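PDB 5HMA: probable membrane transporter protein MamO from Magnetospirillum magneticum, which promotes magnetite formation and activation of the MamE protease in magnetosomes, its protease-like domain binding transition metals and probably having no proteolytic activity of its own. Local coordinates for residues A26-N31 against L73-M78; P61-K66 against K77-E82; A90-V95 against G157-I162; S121-L126 against I133-R138; D140-W145 against N163-G168. All blocks are in the same frame, centred on the assembly; numbering follows the deposited sequence.

Interaction 1 of 5, residues A26-N31 against L73-M78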
# COMPACT_ATOMS: atom_id res chain seq x y z
N ALA A 26 3.54 -1.42 -1.24
CA ALA A 26 3.89 -1.14 -2.64
C ALA A 26 5.39 -0.90 -2.75
O ALA A 26 5.93 -0.07 -2.02
CB ALA A 26 3.11 0.09 -3.17
N ILE A 27 6.07 -1.62 -3.65
CA ILE A 27 7.50 -1.38 -3.86
C ILE A 27 7.66 -0.14 -4.72
O ILE A 27 7.11 -0.08 -5.83
CB ILE A 27 8.21 -2.58 -4.53
CG1 ILE A 27 7.88 -3.89 -3.82
CG2 ILE A 27 9.73 -2.36 -4.52
CD1 ILE A 27 8.71 -5.06 -4.35
N VAL A 28 8.42 0.84 -4.24
CA VAL A 28 8.52 2.09 -4.98
C VAL A 28 9.97 2.43 -5.33
O VAL A 28 10.25 3.50 -5.89
CB VAL A 28 7.84 3.23 -4.20
CG1 VAL A 28 6.33 2.93 -4.09
CG2 VAL A 28 8.46 3.37 -2.82
N GLY A 29 10.89 1.52 -5.04
CA GLY A 29 12.29 1.76 -5.39
C GLY A 29 13.03 0.47 -5.68
O GLY A 29 12.78 -0.57 -5.05
N THR A 30 13.96 0.53 -6.62
CA THR A 30 14.64 -0.67 -7.08
C THR A 30 15.42 -1.35 -5.95
O THR A 30 15.50 -2.58 -5.90
CB THR A 30 15.56 -0.35 -8.28
OG1 THR A 30 16.33 -1.51 -8.63
CG2 THR A 30 16.50 0.78 -7.94
N ASN A 31 15.96 -0.57 -5.01
CA ASN A 31 16.73 -1.18 -3.92
C ASN A 31 15.89 -1.57 -2.72
O ASN A 31 16.41 -1.74 -1.63
CB ASN A 31 17.84 -0.25 -3.45
CG ASN A 31 18.90 -0.07 -4.50
OD1 ASN A 31 19.67 -0.99 -4.79
ND2 ASN A 31 18.96 1.13 -5.08
N LEU A 73 1.15 6.85 6.64
CA LEU A 73 2.05 6.09 5.78
C LEU A 73 3.43 5.89 6.42
O LEU A 73 3.88 6.70 7.23
CB LEU A 73 2.21 6.78 4.42
CG LEU A 73 0.94 6.93 3.58
CD1 LEU A 73 1.29 7.50 2.21
CD2 LEU A 73 0.24 5.60 3.44
N ALA A 74 4.06 4.79 6.03
CA ALA A 74 5.43 4.46 6.42
C ALA A 74 6.23 4.08 5.19
O ALA A 74 5.74 3.37 4.30
CB ALA A 74 5.45 3.32 7.44
N LEU A 75 7.47 4.57 5.14
CA LEU A 75 8.44 4.17 4.12
C LEU A 75 9.36 3.13 4.74
O LEU A 75 10.03 3.41 5.73
CB LEU A 75 9.27 5.37 3.63
CG LEU A 75 10.37 5.01 2.62
CD1 LEU A 75 9.74 4.53 1.33
CD2 LEU A 75 11.34 6.18 2.36
N LEU A 76 9.38 1.94 4.16
CA LEU A 76 10.23 0.87 4.63
C LEU A 76 11.39 0.66 3.67
O LEU A 76 11.29 0.97 2.48
CB LEU A 76 9.44 -0.45 4.77
CG LEU A 76 8.08 -0.46 5.47
CD1 LEU A 76 7.54 -1.88 5.53
CD2 LEU A 76 8.19 0.13 6.87
N LYS A 77 12.48 0.11 4.18
CA LYS A 77 13.57 -0.33 3.33
C LYS A 77 13.87 -1.80 3.62
O LYS A 77 14.18 -2.15 4.75
CB LYS A 77 14.81 0.54 3.55
CG LYS A 77 16.11 0.01 2.97
CD LYS A 77 16.16 0.14 1.45
CE LYS A 77 17.59 -0.02 0.94
NZ LYS A 77 18.04 -1.44 0.98
N MET A 78 13.74 -2.65 2.61
CA MET A 78 14.14 -4.04 2.76
C MET A 78 15.66 -4.15 2.88
O MET A 78 16.41 -3.47 2.16
CB MET A 78 13.62 -4.86 1.59
CG MET A 78 12.10 -4.96 1.54
SD MET A 78 11.41 -6.07 0.28
CE MET A 78 11.42 -5.01 -1.17
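Lys77 reaches across to residues 26-31 with its ammonium group, while Met78 and Ile27 meet as crossed apolar chains. The lysine chain leaves with CG anti to the backbone N (chi1 167°) and bends at chi2 and again at chi4, so that it curls round to set NZ between two backbone carbonyls. NZ donates to Asn31 O at 3.1 Å and to Met78 O at 2.9 Å, in both cases nearly along the C=O axis. The curl also brings the methylene CE to 3.3 Å from Asn31 O, so the carbonyl sits over the last part of the chain. Strands 23-29 and 73-78 belong to the closed antiparallel barrel that forms the first half of this trypsin-like domain, and Asn31 lies in the loop after strand 23-29. The two strands are not neighbours: strand 33-37 lies between them, and Ile27 and Leu76 keep their CA atoms 9.2 Å apart. Inside the barrel Met78, with CG beside its backbone N and the chain bent at chi3, presents CE to CD1 of Ile27 at 4.2 Å, the two chains crossing at about a right angle; Phe84 touches both. On the other face of strand 73-78, a looser apolar approach joins Val28 CG2 to Leu75 CD1 at 4.5 Å, and both residues also pack on Ile35. The side-chain amide of Asn31 turns elsewhere, its OD1 accepting a hydrogen bond from Lys83 NZ.

Interaction 2 of 5, residues P61-K66 against K77-E82; sequences PAQVVK and KMQTTE
Three backbone hydrogen bonds join residues 61-66 to residues 77-82 in an antiparallel ladder. Gln63 and Lys77 form a hydrogen-bonded pair: Lys77 N donates to Gln63 O at 2.9 Å, nearly along the C=O axis, whereas Gln63 N approaches Lys77 O from above the carbonyl plane at 3.1 Å. Gln79 N gives the straightest bond, 2.8 Å to Pro61 O with an N-H...O angle of 170°, and so carries the pairing one residue past the end of strand 73-78. Between these bonds lies the non-hydrogen-bonded pair Ala62 and Met78, where CA-H...O contacts fill in, with Ala62 CA 3.2 Å from Lys77 O and Met78 CA likewise facing Pro61 O.

The apolar contacts divide between the two faces of the sheet. On the face of Ala62 and Met78, the methyl CB of the alanine meets CG of the methionine at 4.5 Å. On the other, Val65 and Lys77 lie side by side and point the same way. Val65 CG2, beside its own backbone N, presses on Lys77 CB at 3.5 Å, tighter than usual van der Waals contact. Beyond the paired residues, Thr80 OG1 accepts from Glu82 N at 2.9 Å, an ST turn that shapes the chain as it leaves the strand.

The pairing belongs to the hairpin of strands 58-68 and 73-78 in the barrel. A classic beta bulge, in which Val65 and Lys66 both face Leu75, interrupts it; strand 47-51 flanks strand 58-68 on its other side, with Val49 touching both Ala62 and Met78.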
# COMPACT_ATOMS: atom_id res chain seq x y z
N PRO A 61 13.68 -8.87 5.71
CA PRO A 61 13.49 -7.94 6.84
C PRO A 61 13.43 -6.49 6.34
O PRO A 61 14.04 -6.14 5.33
CB PRO A 61 14.73 -8.19 7.72
CG PRO A 61 15.69 -8.96 6.89
CD PRO A 61 14.95 -9.61 5.76
N ALA A 62 12.68 -5.65 7.03
CA ALA A 62 12.59 -4.26 6.64
C ALA A 62 12.67 -3.36 7.86
O ALA A 62 12.23 -3.73 8.94
CB ALA A 62 11.31 -3.99 5.86
N GLN A 63 13.28 -2.20 7.67
CA GLN A 63 13.31 -1.17 8.70
C GLN A 63 12.45 -0.02 8.24
O GLN A 63 12.30 0.22 7.03
CB GLN A 63 14.74 -0.68 8.97
CG GLN A 63 15.74 -1.78 9.36
CD GLN A 63 15.34 -2.52 10.63
OE1 GLN A 63 14.97 -1.90 11.63
NE2 GLN A 63 15.42 -3.85 10.59
N VAL A 64 11.87 0.70 9.19
CA VAL A 64 11.17 1.93 8.87
C VAL A 64 12.20 3.02 8.58
O VAL A 64 13.09 3.26 9.39
CB VAL A 64 10.23 2.35 10.02
CG1 VAL A 64 9.62 3.71 9.72
CG2 VAL A 64 9.16 1.29 10.24
N VAL A 65 12.10 3.66 7.43
CA VAL A 65 13.02 4.73 7.07
C VAL A 65 12.46 6.07 7.51
O VAL A 65 13.16 6.93 8.03
CB VAL A 65 13.29 4.76 5.55
CG1 VAL A 65 14.14 5.98 5.18
CG2 VAL A 65 13.95 3.49 5.13
N LYS A 66 11.16 6.22 7.29
CA LYS A 66 10.48 7.47 7.57
C LYS A 66 9.01 7.19 7.79
O LYS A 66 8.40 6.42 7.05
CB LYS A 66 10.69 8.47 6.43
CG LYS A 66 9.81 9.71 6.55
CD LYS A 66 10.55 10.96 6.12
CE LYS A 66 9.74 12.21 6.45
NZ LYS A 66 10.49 13.46 6.13
N LYS A 77 12.48 0.11 4.18
CA LYS A 77 13.57 -0.33 3.33
C LYS A 77 13.87 -1.80 3.62
O LYS A 77 14.18 -2.15 4.75
CB LYS A 77 14.81 0.54 3.55
CG LYS A 77 16.11 0.01 2.97
CD LYS A 77 16.16 0.14 1.45
CE LYS A 77 17.59 -0.02 0.94
NZ LYS A 77 18.04 -1.44 0.98
N MET A 78 13.74 -2.65 2.61
CA MET A 78 14.14 -4.04 2.76
C MET A 78 15.66 -4.15 2.88
O MET A 78 16.41 -3.47 2.16
CB MET A 78 13.62 -4.86 1.59
CG MET A 78 12.10 -4.96 1.54
SD MET A 78 11.41 -6.07 0.28
CE MET A 78 11.42 -5.01 -1.17
N GLN A 79 16.12 -4.97 3.82
CA GLN A 79 17.54 -5.22 4.01
C GLN A 79 17.94 -6.39 3.11
O GLN A 79 17.76 -7.54 3.49
CB GLN A 79 17.87 -5.55 5.47
CG GLN A 79 17.22 -4.62 6.46
CD GLN A 79 17.77 -3.23 6.38
OE1 GLN A 79 17.09 -2.30 5.93
NE2 GLN A 79 19.02 -3.06 6.80
N THR A 80 18.47 -6.08 1.94
CA THR A 80 18.79 -7.11 0.95
C THR A 80 19.77 -6.57 -0.07
O THR A 80 19.80 -5.37 -0.32
CB THR A 80 17.51 -7.60 0.23
OG1 THR A 80 17.87 -8.56 -0.78
CG2 THR A 80 16.81 -6.43 -0.42
N THR A 81 20.56 -7.45 -0.69
CA THR A 81 21.36 -7.04 -1.84
C THR A 81 20.56 -7.13 -3.15
O THR A 81 21.07 -6.81 -4.22
CB THR A 81 22.62 -7.89 -1.99
OG1 THR A 81 22.26 -9.27 -1.85
CG2 THR A 81 23.62 -7.53 -0.93
N GLU A 82 19.31 -7.58 -3.08
CA GLU A 82 18.57 -7.81 -4.32
C GLU A 82 17.87 -6.57 -4.88
O GLU A 82 17.56 -5.63 -4.15
CB GLU A 82 17.55 -8.93 -4.10
CG GLU A 82 17.81 -10.09 -5.04
CD GLU A 82 18.04 -11.38 -4.33
OE1 GLU A 82 18.34 -12.37 -5.01
OE2 GLU A 82 17.90 -11.41 -3.09

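Interaction 3 of 5, residues A90-V95 against G157-I162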
# COMPACT_ATOMS: atom_id res chain seq x y z
N ALA A 90 8.05 8.71 -10.79
CA ALA A 90 7.86 9.71 -11.83
C ALA A 90 6.53 9.52 -12.57
O ALA A 90 6.00 10.46 -13.15
CB ALA A 90 9.02 9.67 -12.82
N ASP A 91 5.99 8.30 -12.55
CA ASP A 91 4.76 7.97 -13.29
C ASP A 91 3.50 8.13 -12.45
O ASP A 91 2.40 7.83 -12.92
CB ASP A 91 4.81 6.54 -13.83
CG ASP A 91 5.81 6.36 -14.95
OD1 ASP A 91 6.38 7.37 -15.41
OD2 ASP A 91 6.00 5.21 -15.38
N VAL A 92 3.66 8.57 -11.21
CA VAL A 92 2.53 8.78 -10.31
C VAL A 92 1.49 9.72 -10.95
O VAL A 92 1.87 10.73 -11.55
CB VAL A 92 3.04 9.33 -8.97
CG1 VAL A 92 2.00 10.20 -8.31
CG2 VAL A 92 3.48 8.16 -8.07
N GLN A 93 0.21 9.36 -10.87
CA GLN A 93 -0.85 10.20 -11.46
C GLN A 93 -1.97 10.50 -10.47
O GLN A 93 -2.21 9.73 -9.54
CB GLN A 93 -1.48 9.54 -12.70
CG GLN A 93 -0.52 8.99 -13.73
CD GLN A 93 -0.08 10.02 -14.73
OE1 GLN A 93 -0.62 11.13 -14.77
NE2 GLN A 93 0.91 9.66 -15.56
N THR A 94 -2.68 11.61 -10.70
CA THR A 94 -3.94 11.86 -10.00
C THR A 94 -5.10 11.14 -10.69
O THR A 94 -5.01 10.76 -11.87
CB THR A 94 -4.26 13.36 -9.92
OG1 THR A 94 -4.36 13.89 -11.25
CG2 THR A 94 -3.16 14.10 -9.17
N VAL A 95 -6.18 10.90 -9.94
CA VAL A 95 -7.41 10.37 -10.51
C VAL A 95 -8.56 11.28 -10.13
O VAL A 95 -8.44 12.06 -9.18
CB VAL A 95 -7.69 8.94 -10.04
CG1 VAL A 95 -6.65 7.97 -10.62
CG2 VAL A 95 -7.77 8.87 -8.51
N GLY A 157 -1.68 1.25 -14.95
CA GLY A 157 -0.76 0.66 -13.98
C GLY A 157 0.04 1.69 -13.20
O GLY A 157 0.90 1.32 -12.40
N ASP A 158 -0.22 2.97 -13.44
CA ASP A 158 0.44 4.03 -12.66
C ASP A 158 -0.03 4.01 -11.21
O ASP A 158 -1.22 3.82 -10.93
CB ASP A 158 0.17 5.40 -13.27
CG ASP A 158 0.60 5.48 -14.72
OD1 ASP A 158 1.59 4.81 -15.08
OD2 ASP A 158 -0.05 6.22 -15.50
N LEU A 159 0.90 4.20 -10.28
CA LEU A 159 0.54 4.31 -8.87
C LEU A 159 -0.30 5.57 -8.66
O LEU A 159 0.13 6.65 -9.04
CB LEU A 159 1.80 4.36 -8.01
CG LEU A 159 1.57 4.42 -6.49
CD1 LEU A 159 0.86 3.16 -6.02
CD2 LEU A 159 2.90 4.56 -5.77
N VAL A 160 -1.49 5.45 -8.08
CA VAL A 160 -2.25 6.66 -7.80
C VAL A 160 -2.45 6.85 -6.30
O VAL A 160 -2.80 7.94 -5.85
CB VAL A 160 -3.61 6.70 -8.55
CG1 VAL A 160 -3.36 6.69 -10.06
CG2 VAL A 160 -4.51 5.56 -8.15
N GLY A 161 -2.18 5.81 -5.53
CA GLY A 161 -2.27 5.95 -4.09
C GLY A 161 -2.08 4.70 -3.27
O GLY A 161 -1.81 3.62 -3.80
N ILE A 162 -2.22 4.85 -1.96
CA ILE A 162 -2.06 3.77 -1.00
C ILE A 162 -3.38 3.60 -0.24
O ILE A 162 -3.91 4.55 0.32
CB ILE A 162 -0.90 4.05 -0.03
CG1 ILE A 162 0.43 4.16 -0.79
CG2 ILE A 162 -0.86 2.96 1.04
CD1 ILE A 162 0.87 2.85 -1.44
O HOH W 1 -3.21 10.30 -7.11
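The loop 90-95 runs beside the start of strand 159-167, joined to it by one backbone hydrogen bond, from Gln93 N to Leu159 O at 3.3 Å and in the carbonyl plane. A water extends the link, donating to both Gln93 O and Val160 O at 2.7 Å. Asp158 CB lies 3.3 Å from Asp91 O. With CG anti to the carbonyl carbon (chi1 -57°), Asp158 lays OD2 alongside the aliphatic part of Gln93, 3.3 Å from CG. The amide and carboxylate planes are 35° apart. Asp91 and Asp158 bring like charges near each other; Asp91 has a salt bridge to Arg88, which probably moderates the repulsion. An alanine at Asp158 would remove the carboxylate that lies along Gln93 and would probably leave that side chain less well positioned. The contact lays the loop that leads from the first barrel to strand 100-106 along a strand of the second sheet in the trypsin-like fold. Here the strand carries a classic beta bulge, Val160 and Gly161 both facing Leu152. Val160 and Val95 cross at about a right angle, their CG1 methyls meeting at 3.6 Å, while Val92 CG2 lies 4.2 Å from Leu159 CB.

Interaction 4 of 5, residues S121-L126 against I133-R138; sequences SADAPL and ITHLLR
Leu126 has CG anti to its backbone N (chi1 176°), whereas Leu136 has CG beside its own (chi1 -60°), and the two chains cross obliquely with Leu136 CD1 driven to 3.4 Å from Leu126 CB, closer than usual van der Waals contact. They lie on one face of the beta hairpin of strands 124-128 and 131-139 in the second sheet of the trypsin-like fold. The pairing carries over from the end of strand 112-121: Ser121 with Arg138, then Ala124 with Leu136 and Leu126 with Ile133 are hydrogen-bonded antiparallel pairs separated by two beta bulges, one chain turning a corner at Ala122 and Asp123, the other at His135. In the middle pair, Ala124 N to Leu136 O (2.8 Å) and its return bond both fall in the carbonyl plane, on a lone pair; Ser121 N to Arg138 O is weak. The methyl of Ala124 rests on the aliphatic part of Arg138, 3.7 Å from CG, and the guanidinium continues past it to a salt bridge with Glu174. On the reverse side Leu137 CD2 meets Ala122 CB at 3.9 Å. Ile133 lies close to the metal ligand His71, their side chains about 5 Å apart. At the outer corner Asp123 and His135 extend the same way, carboxylate and ring planes 30° apart, and a water clasps them, donating to Asp123 OD1 and accepting from His135 N at 2.8 Å.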
# COMPACT_ATOMS: atom_id res chain seq x y z
N SER A 121 -15.07 9.74 -4.55
CA SER A 121 -14.85 11.07 -3.98
C SER A 121 -13.37 11.33 -4.04
O SER A 121 -12.57 10.39 -3.98
CB SER A 121 -15.36 11.15 -2.54
OG SER A 121 -14.83 12.28 -1.88
N ALA A 122 -12.98 12.60 -4.17
CA ALA A 122 -11.55 12.92 -4.21
C ALA A 122 -11.12 13.75 -3.01
O ALA A 122 -9.97 14.20 -2.93
CB ALA A 122 -11.20 13.63 -5.51
N ASP A 123 -12.04 13.94 -2.07
CA ASP A 123 -11.77 14.74 -0.88
C ASP A 123 -12.62 14.24 0.29
O ASP A 123 -13.74 14.70 0.52
CB ASP A 123 -12.05 16.22 -1.17
CG ASP A 123 -11.30 17.15 -0.24
OD1 ASP A 123 -10.73 16.66 0.76
OD2 ASP A 123 -11.27 18.37 -0.51
N ALA A 124 -12.08 13.27 1.02
CA ALA A 124 -12.80 12.70 2.15
C ALA A 124 -11.89 12.60 3.36
O ALA A 124 -10.70 12.29 3.23
CB ALA A 124 -13.36 11.32 1.78
N PRO A 125 -12.45 12.87 4.56
CA PRO A 125 -11.74 12.70 5.83
C PRO A 125 -11.78 11.27 6.36
O PRO A 125 -12.70 10.52 6.03
CB PRO A 125 -12.50 13.64 6.77
CG PRO A 125 -13.89 13.63 6.24
CD PRO A 125 -13.77 13.48 4.74
N LEU A 126 -10.79 10.90 7.17
CA LEU A 126 -10.78 9.62 7.87
C LEU A 126 -9.99 9.73 9.16
O LEU A 126 -8.91 10.32 9.19
CB LEU A 126 -10.17 8.52 6.99
CG LEU A 126 -10.00 7.14 7.63
CD1 LEU A 126 -11.35 6.56 7.99
CD2 LEU A 126 -9.24 6.19 6.72
N ILE A 133 -7.02 12.30 9.29
CA ILE A 133 -6.47 12.41 7.95
C ILE A 133 -7.50 13.04 7.02
O ILE A 133 -8.68 12.67 7.04
CB ILE A 133 -6.01 11.06 7.43
CG1 ILE A 133 -5.09 10.39 8.45
CG2 ILE A 133 -5.32 11.21 6.07
CD1 ILE A 133 -4.77 8.97 8.10
N THR A 134 -7.05 13.98 6.19
CA THR A 134 -7.94 14.68 5.27
C THR A 134 -7.54 14.50 3.81
O THR A 134 -6.46 13.99 3.50
CB THR A 134 -7.96 16.18 5.58
OG1 THR A 134 -6.61 16.68 5.58
CG2 THR A 134 -8.58 16.43 6.95
N HIS A 135 -8.42 14.94 2.91
CA HIS A 135 -8.19 14.94 1.47
C HIS A 135 -7.80 13.57 0.92
O HIS A 135 -6.89 13.44 0.10
CB HIS A 135 -7.13 15.98 1.11
CG HIS A 135 -7.43 17.35 1.64
ND1 HIS A 135 -6.88 17.82 2.81
CD2 HIS A 135 -8.23 18.34 1.17
CE1 HIS A 135 -7.33 19.05 3.04
NE2 HIS A 135 -8.15 19.38 2.06
N LEU A 136 -8.50 12.54 1.38
CA LEU A 136 -8.33 11.19 0.85
C LEU A 136 -9.28 10.95 -0.32
O LEU A 136 -10.28 11.66 -0.49
CB LEU A 136 -8.59 10.15 1.94
CG LEU A 136 -7.68 10.23 3.15
CD1 LEU A 136 -8.24 9.39 4.27
CD2 LEU A 136 -6.30 9.75 2.78
N LEU A 137 -8.97 9.95 -1.13
CA LEU A 137 -9.92 9.42 -2.10
C LEU A 137 -10.84 8.40 -1.46
O LEU A 137 -10.49 7.78 -0.45
CB LEU A 137 -9.18 8.77 -3.27
CG LEU A 137 -8.06 9.57 -3.93
CD1 LEU A 137 -7.32 8.67 -4.92
CD2 LEU A 137 -8.63 10.80 -4.62
N ARG A 138 -12.01 8.21 -2.05
CA ARG A 138 -12.82 7.03 -1.73
C ARG A 138 -13.13 6.24 -2.98
O ARG A 138 -13.46 6.81 -4.02
CB ARG A 138 -14.12 7.42 -1.05
CG ARG A 138 -13.89 7.98 0.32
CD ARG A 138 -15.19 8.12 1.03
NE ARG A 138 -15.76 6.83 1.38
CZ ARG A 138 -16.81 6.71 2.19
NH1 ARG A 138 -17.30 5.51 2.48
NH2 ARG A 138 -17.36 7.79 2.70
O HOH W 2 -11.07 15.73 3.52

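Interaction 5 of 5, residues D140-W145 against N163-G168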
# COMPACT_ATOMS: atom_id res chain seq x y z
N ASP A 140 -14.76 2.08 -4.22
CA ASP A 140 -15.27 0.77 -3.85
C ASP A 140 -14.34 -0.35 -4.33
O ASP A 140 -14.73 -1.52 -4.33
CB ASP A 140 -16.69 0.58 -4.40
CG ASP A 140 -16.85 1.11 -5.82
OD1 ASP A 140 -15.88 1.06 -6.60
OD2 ASP A 140 -17.95 1.59 -6.16
N ALA A 141 -13.12 -0.01 -4.74
CA ALA A 141 -12.15 -1.04 -5.15
C ALA A 141 -11.53 -1.72 -3.93
O ALA A 141 -10.98 -2.82 -4.02
CB ALA A 141 -11.05 -0.46 -6.03
N VAL A 142 -11.61 -1.04 -2.79
CA VAL A 142 -11.10 -1.57 -1.53
C VAL A 142 -12.23 -2.27 -0.77
O VAL A 142 -13.17 -1.63 -0.31
CB VAL A 142 -10.47 -0.45 -0.70
CG1 VAL A 142 -10.09 -0.95 0.70
CG2 VAL A 142 -9.27 0.15 -1.45
N TYR A 143 -12.14 -3.60 -0.67
CA TYR A 143 -13.21 -4.39 -0.07
C TYR A 143 -12.74 -5.20 1.15
O TYR A 143 -13.55 -5.73 1.90
CB TYR A 143 -13.83 -5.34 -1.12
CG TYR A 143 -12.92 -6.50 -1.49
CD1 TYR A 143 -11.85 -6.33 -2.37
CD2 TYR A 143 -13.13 -7.77 -0.96
CE1 TYR A 143 -11.01 -7.39 -2.70
CE2 TYR A 143 -12.30 -8.84 -1.29
CZ TYR A 143 -11.24 -8.64 -2.16
OH TYR A 143 -10.41 -9.71 -2.47
N SER A 144 -11.42 -5.32 1.33
CA SER A 144 -10.88 -6.18 2.38
C SER A 144 -9.80 -5.51 3.21
O SER A 144 -8.97 -4.77 2.68
CB SER A 144 -10.31 -7.47 1.77
OG SER A 144 -9.54 -8.21 2.72
N TRP A 145 -9.80 -5.78 4.51
CA TRP A 145 -8.74 -5.32 5.40
C TRP A 145 -7.35 -5.70 4.88
O TRP A 145 -6.37 -4.99 5.13
CB TRP A 145 -8.96 -5.87 6.81
CG TRP A 145 -8.81 -7.34 6.91
CD1 TRP A 145 -9.77 -8.28 6.72
CD2 TRP A 145 -7.61 -8.06 7.26
NE1 TRP A 145 -9.25 -9.54 6.91
CE2 TRP A 145 -7.93 -9.43 7.25
CE3 TRP A 145 -6.30 -7.67 7.57
CZ2 TRP A 145 -6.99 -10.42 7.54
CZ3 TRP A 145 -5.37 -8.65 7.86
CH2 TRP A 145 -5.72 -10.01 7.84
N ASN A 163 -3.89 2.37 -0.20
CA ASN A 163 -5.23 2.14 0.28
C ASN A 163 -5.32 1.93 1.79
O ASN A 163 -4.38 1.47 2.42
CB ASN A 163 -5.83 0.96 -0.46
CG ASN A 163 -6.01 1.26 -1.93
OD1 ASN A 163 -6.49 2.35 -2.29
ND2 ASN A 163 -5.61 0.33 -2.79
N ILE A 164 -6.47 2.31 2.34
CA ILE A 164 -6.82 2.10 3.74
C ILE A 164 -8.25 1.57 3.78
O ILE A 164 -9.18 2.26 3.35
CB ILE A 164 -6.73 3.38 4.56
CG1 ILE A 164 -5.32 3.99 4.47
CG2 ILE A 164 -7.16 3.12 6.02
CD1 ILE A 164 -5.16 5.31 5.25
N ALA A 165 -8.42 0.35 4.29
CA ALA A 165 -9.77 -0.17 4.52
C ALA A 165 -10.28 0.36 5.84
O ALA A 165 -9.64 0.18 6.87
CB ALA A 165 -9.78 -1.68 4.52
N ALA A 166 -11.44 1.01 5.83
CA ALA A 166 -12.03 1.48 7.08
C ALA A 166 -13.38 0.82 7.29
O ALA A 166 -13.98 0.30 6.35
CB ALA A 166 -12.16 2.99 7.08
N THR A 167 -13.84 0.83 8.53
CA THR A 167 -15.13 0.28 8.91
C THR A 167 -16.17 1.39 9.01
O THR A 167 -15.90 2.41 9.63
CB THR A 167 -15.05 -0.45 10.26
OG1 THR A 167 -14.18 -1.57 10.16
CG2 THR A 167 -16.41 -0.94 10.69
N GLY A 168 -17.33 1.20 8.39
CA GLY A 168 -18.43 2.14 8.54
C GLY A 168 -19.10 1.98 9.89
O GLY A 168 -18.68 1.15 10.69
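Val142 makes the close part of this contact, fitting one methyl against each of two residues of strand 159-167. Its CG1 is anti to the backbone N (chi1 173°) and meets the methyl of Ala165: Val142 CG1 lies 3.9 Å from Ala165 CB. CG2, beside the backbone N, lies against the amide group of Asn163, 3.5 Å from CG. The two side chains slide past each other in opposite directions, and the amide is held from its far end by Asn163 OD1 bonding to Thr177. An alanine at Val142 would remove both methyl branches and is likely to loosen the packing on Asn163 and Ala165 together. Beyond Val142, which packs with both branches, Ala165 CB meets only backbone atoms of the loop, Ser144 O at 3.7 Å and Trp145 CA at 3.9 Å. The indole of Trp145 leads away from the strand, and the side chain of the partly exposed Tyr143 starts away from it, its ring in a cation-pi contact with Arg115. The loop 140-145 packs by van der Waals contact on the second sheet of the trypsin-like fold. Ala103 of strand 100-106 touches both Val142 and Asn163, while strand 173-179 pairs with strand 159-167 and strand 124-128 supplies Leu126 against Ile164.

Interactions 1 and 2 share Lys77 and Met78 on strand 73-78, and Leu75 O to Val65 N at 2.7 Å is a probable hydrogen bond between them. Interactions 3, 4 and 5 all involve strands of the second sheet. Leu73 CD2 on Ile162 CG2 (3.7 Å) joins interaction 1 to interaction 3, linking the domain's two halves. Interaction 3 meets interaction 4 where Val95 CG2 packs on Leu137 CD1, and continues along strand 159-167 into interaction 5, whose Ile164 touches Leu126 of interaction 4. The nickel ion, bound by His71 and His186, lies about 8 Å from the side chain of Thr134 in interaction 4, against about 13 Å from that of Ile164 and 14 Å from that of Leu75.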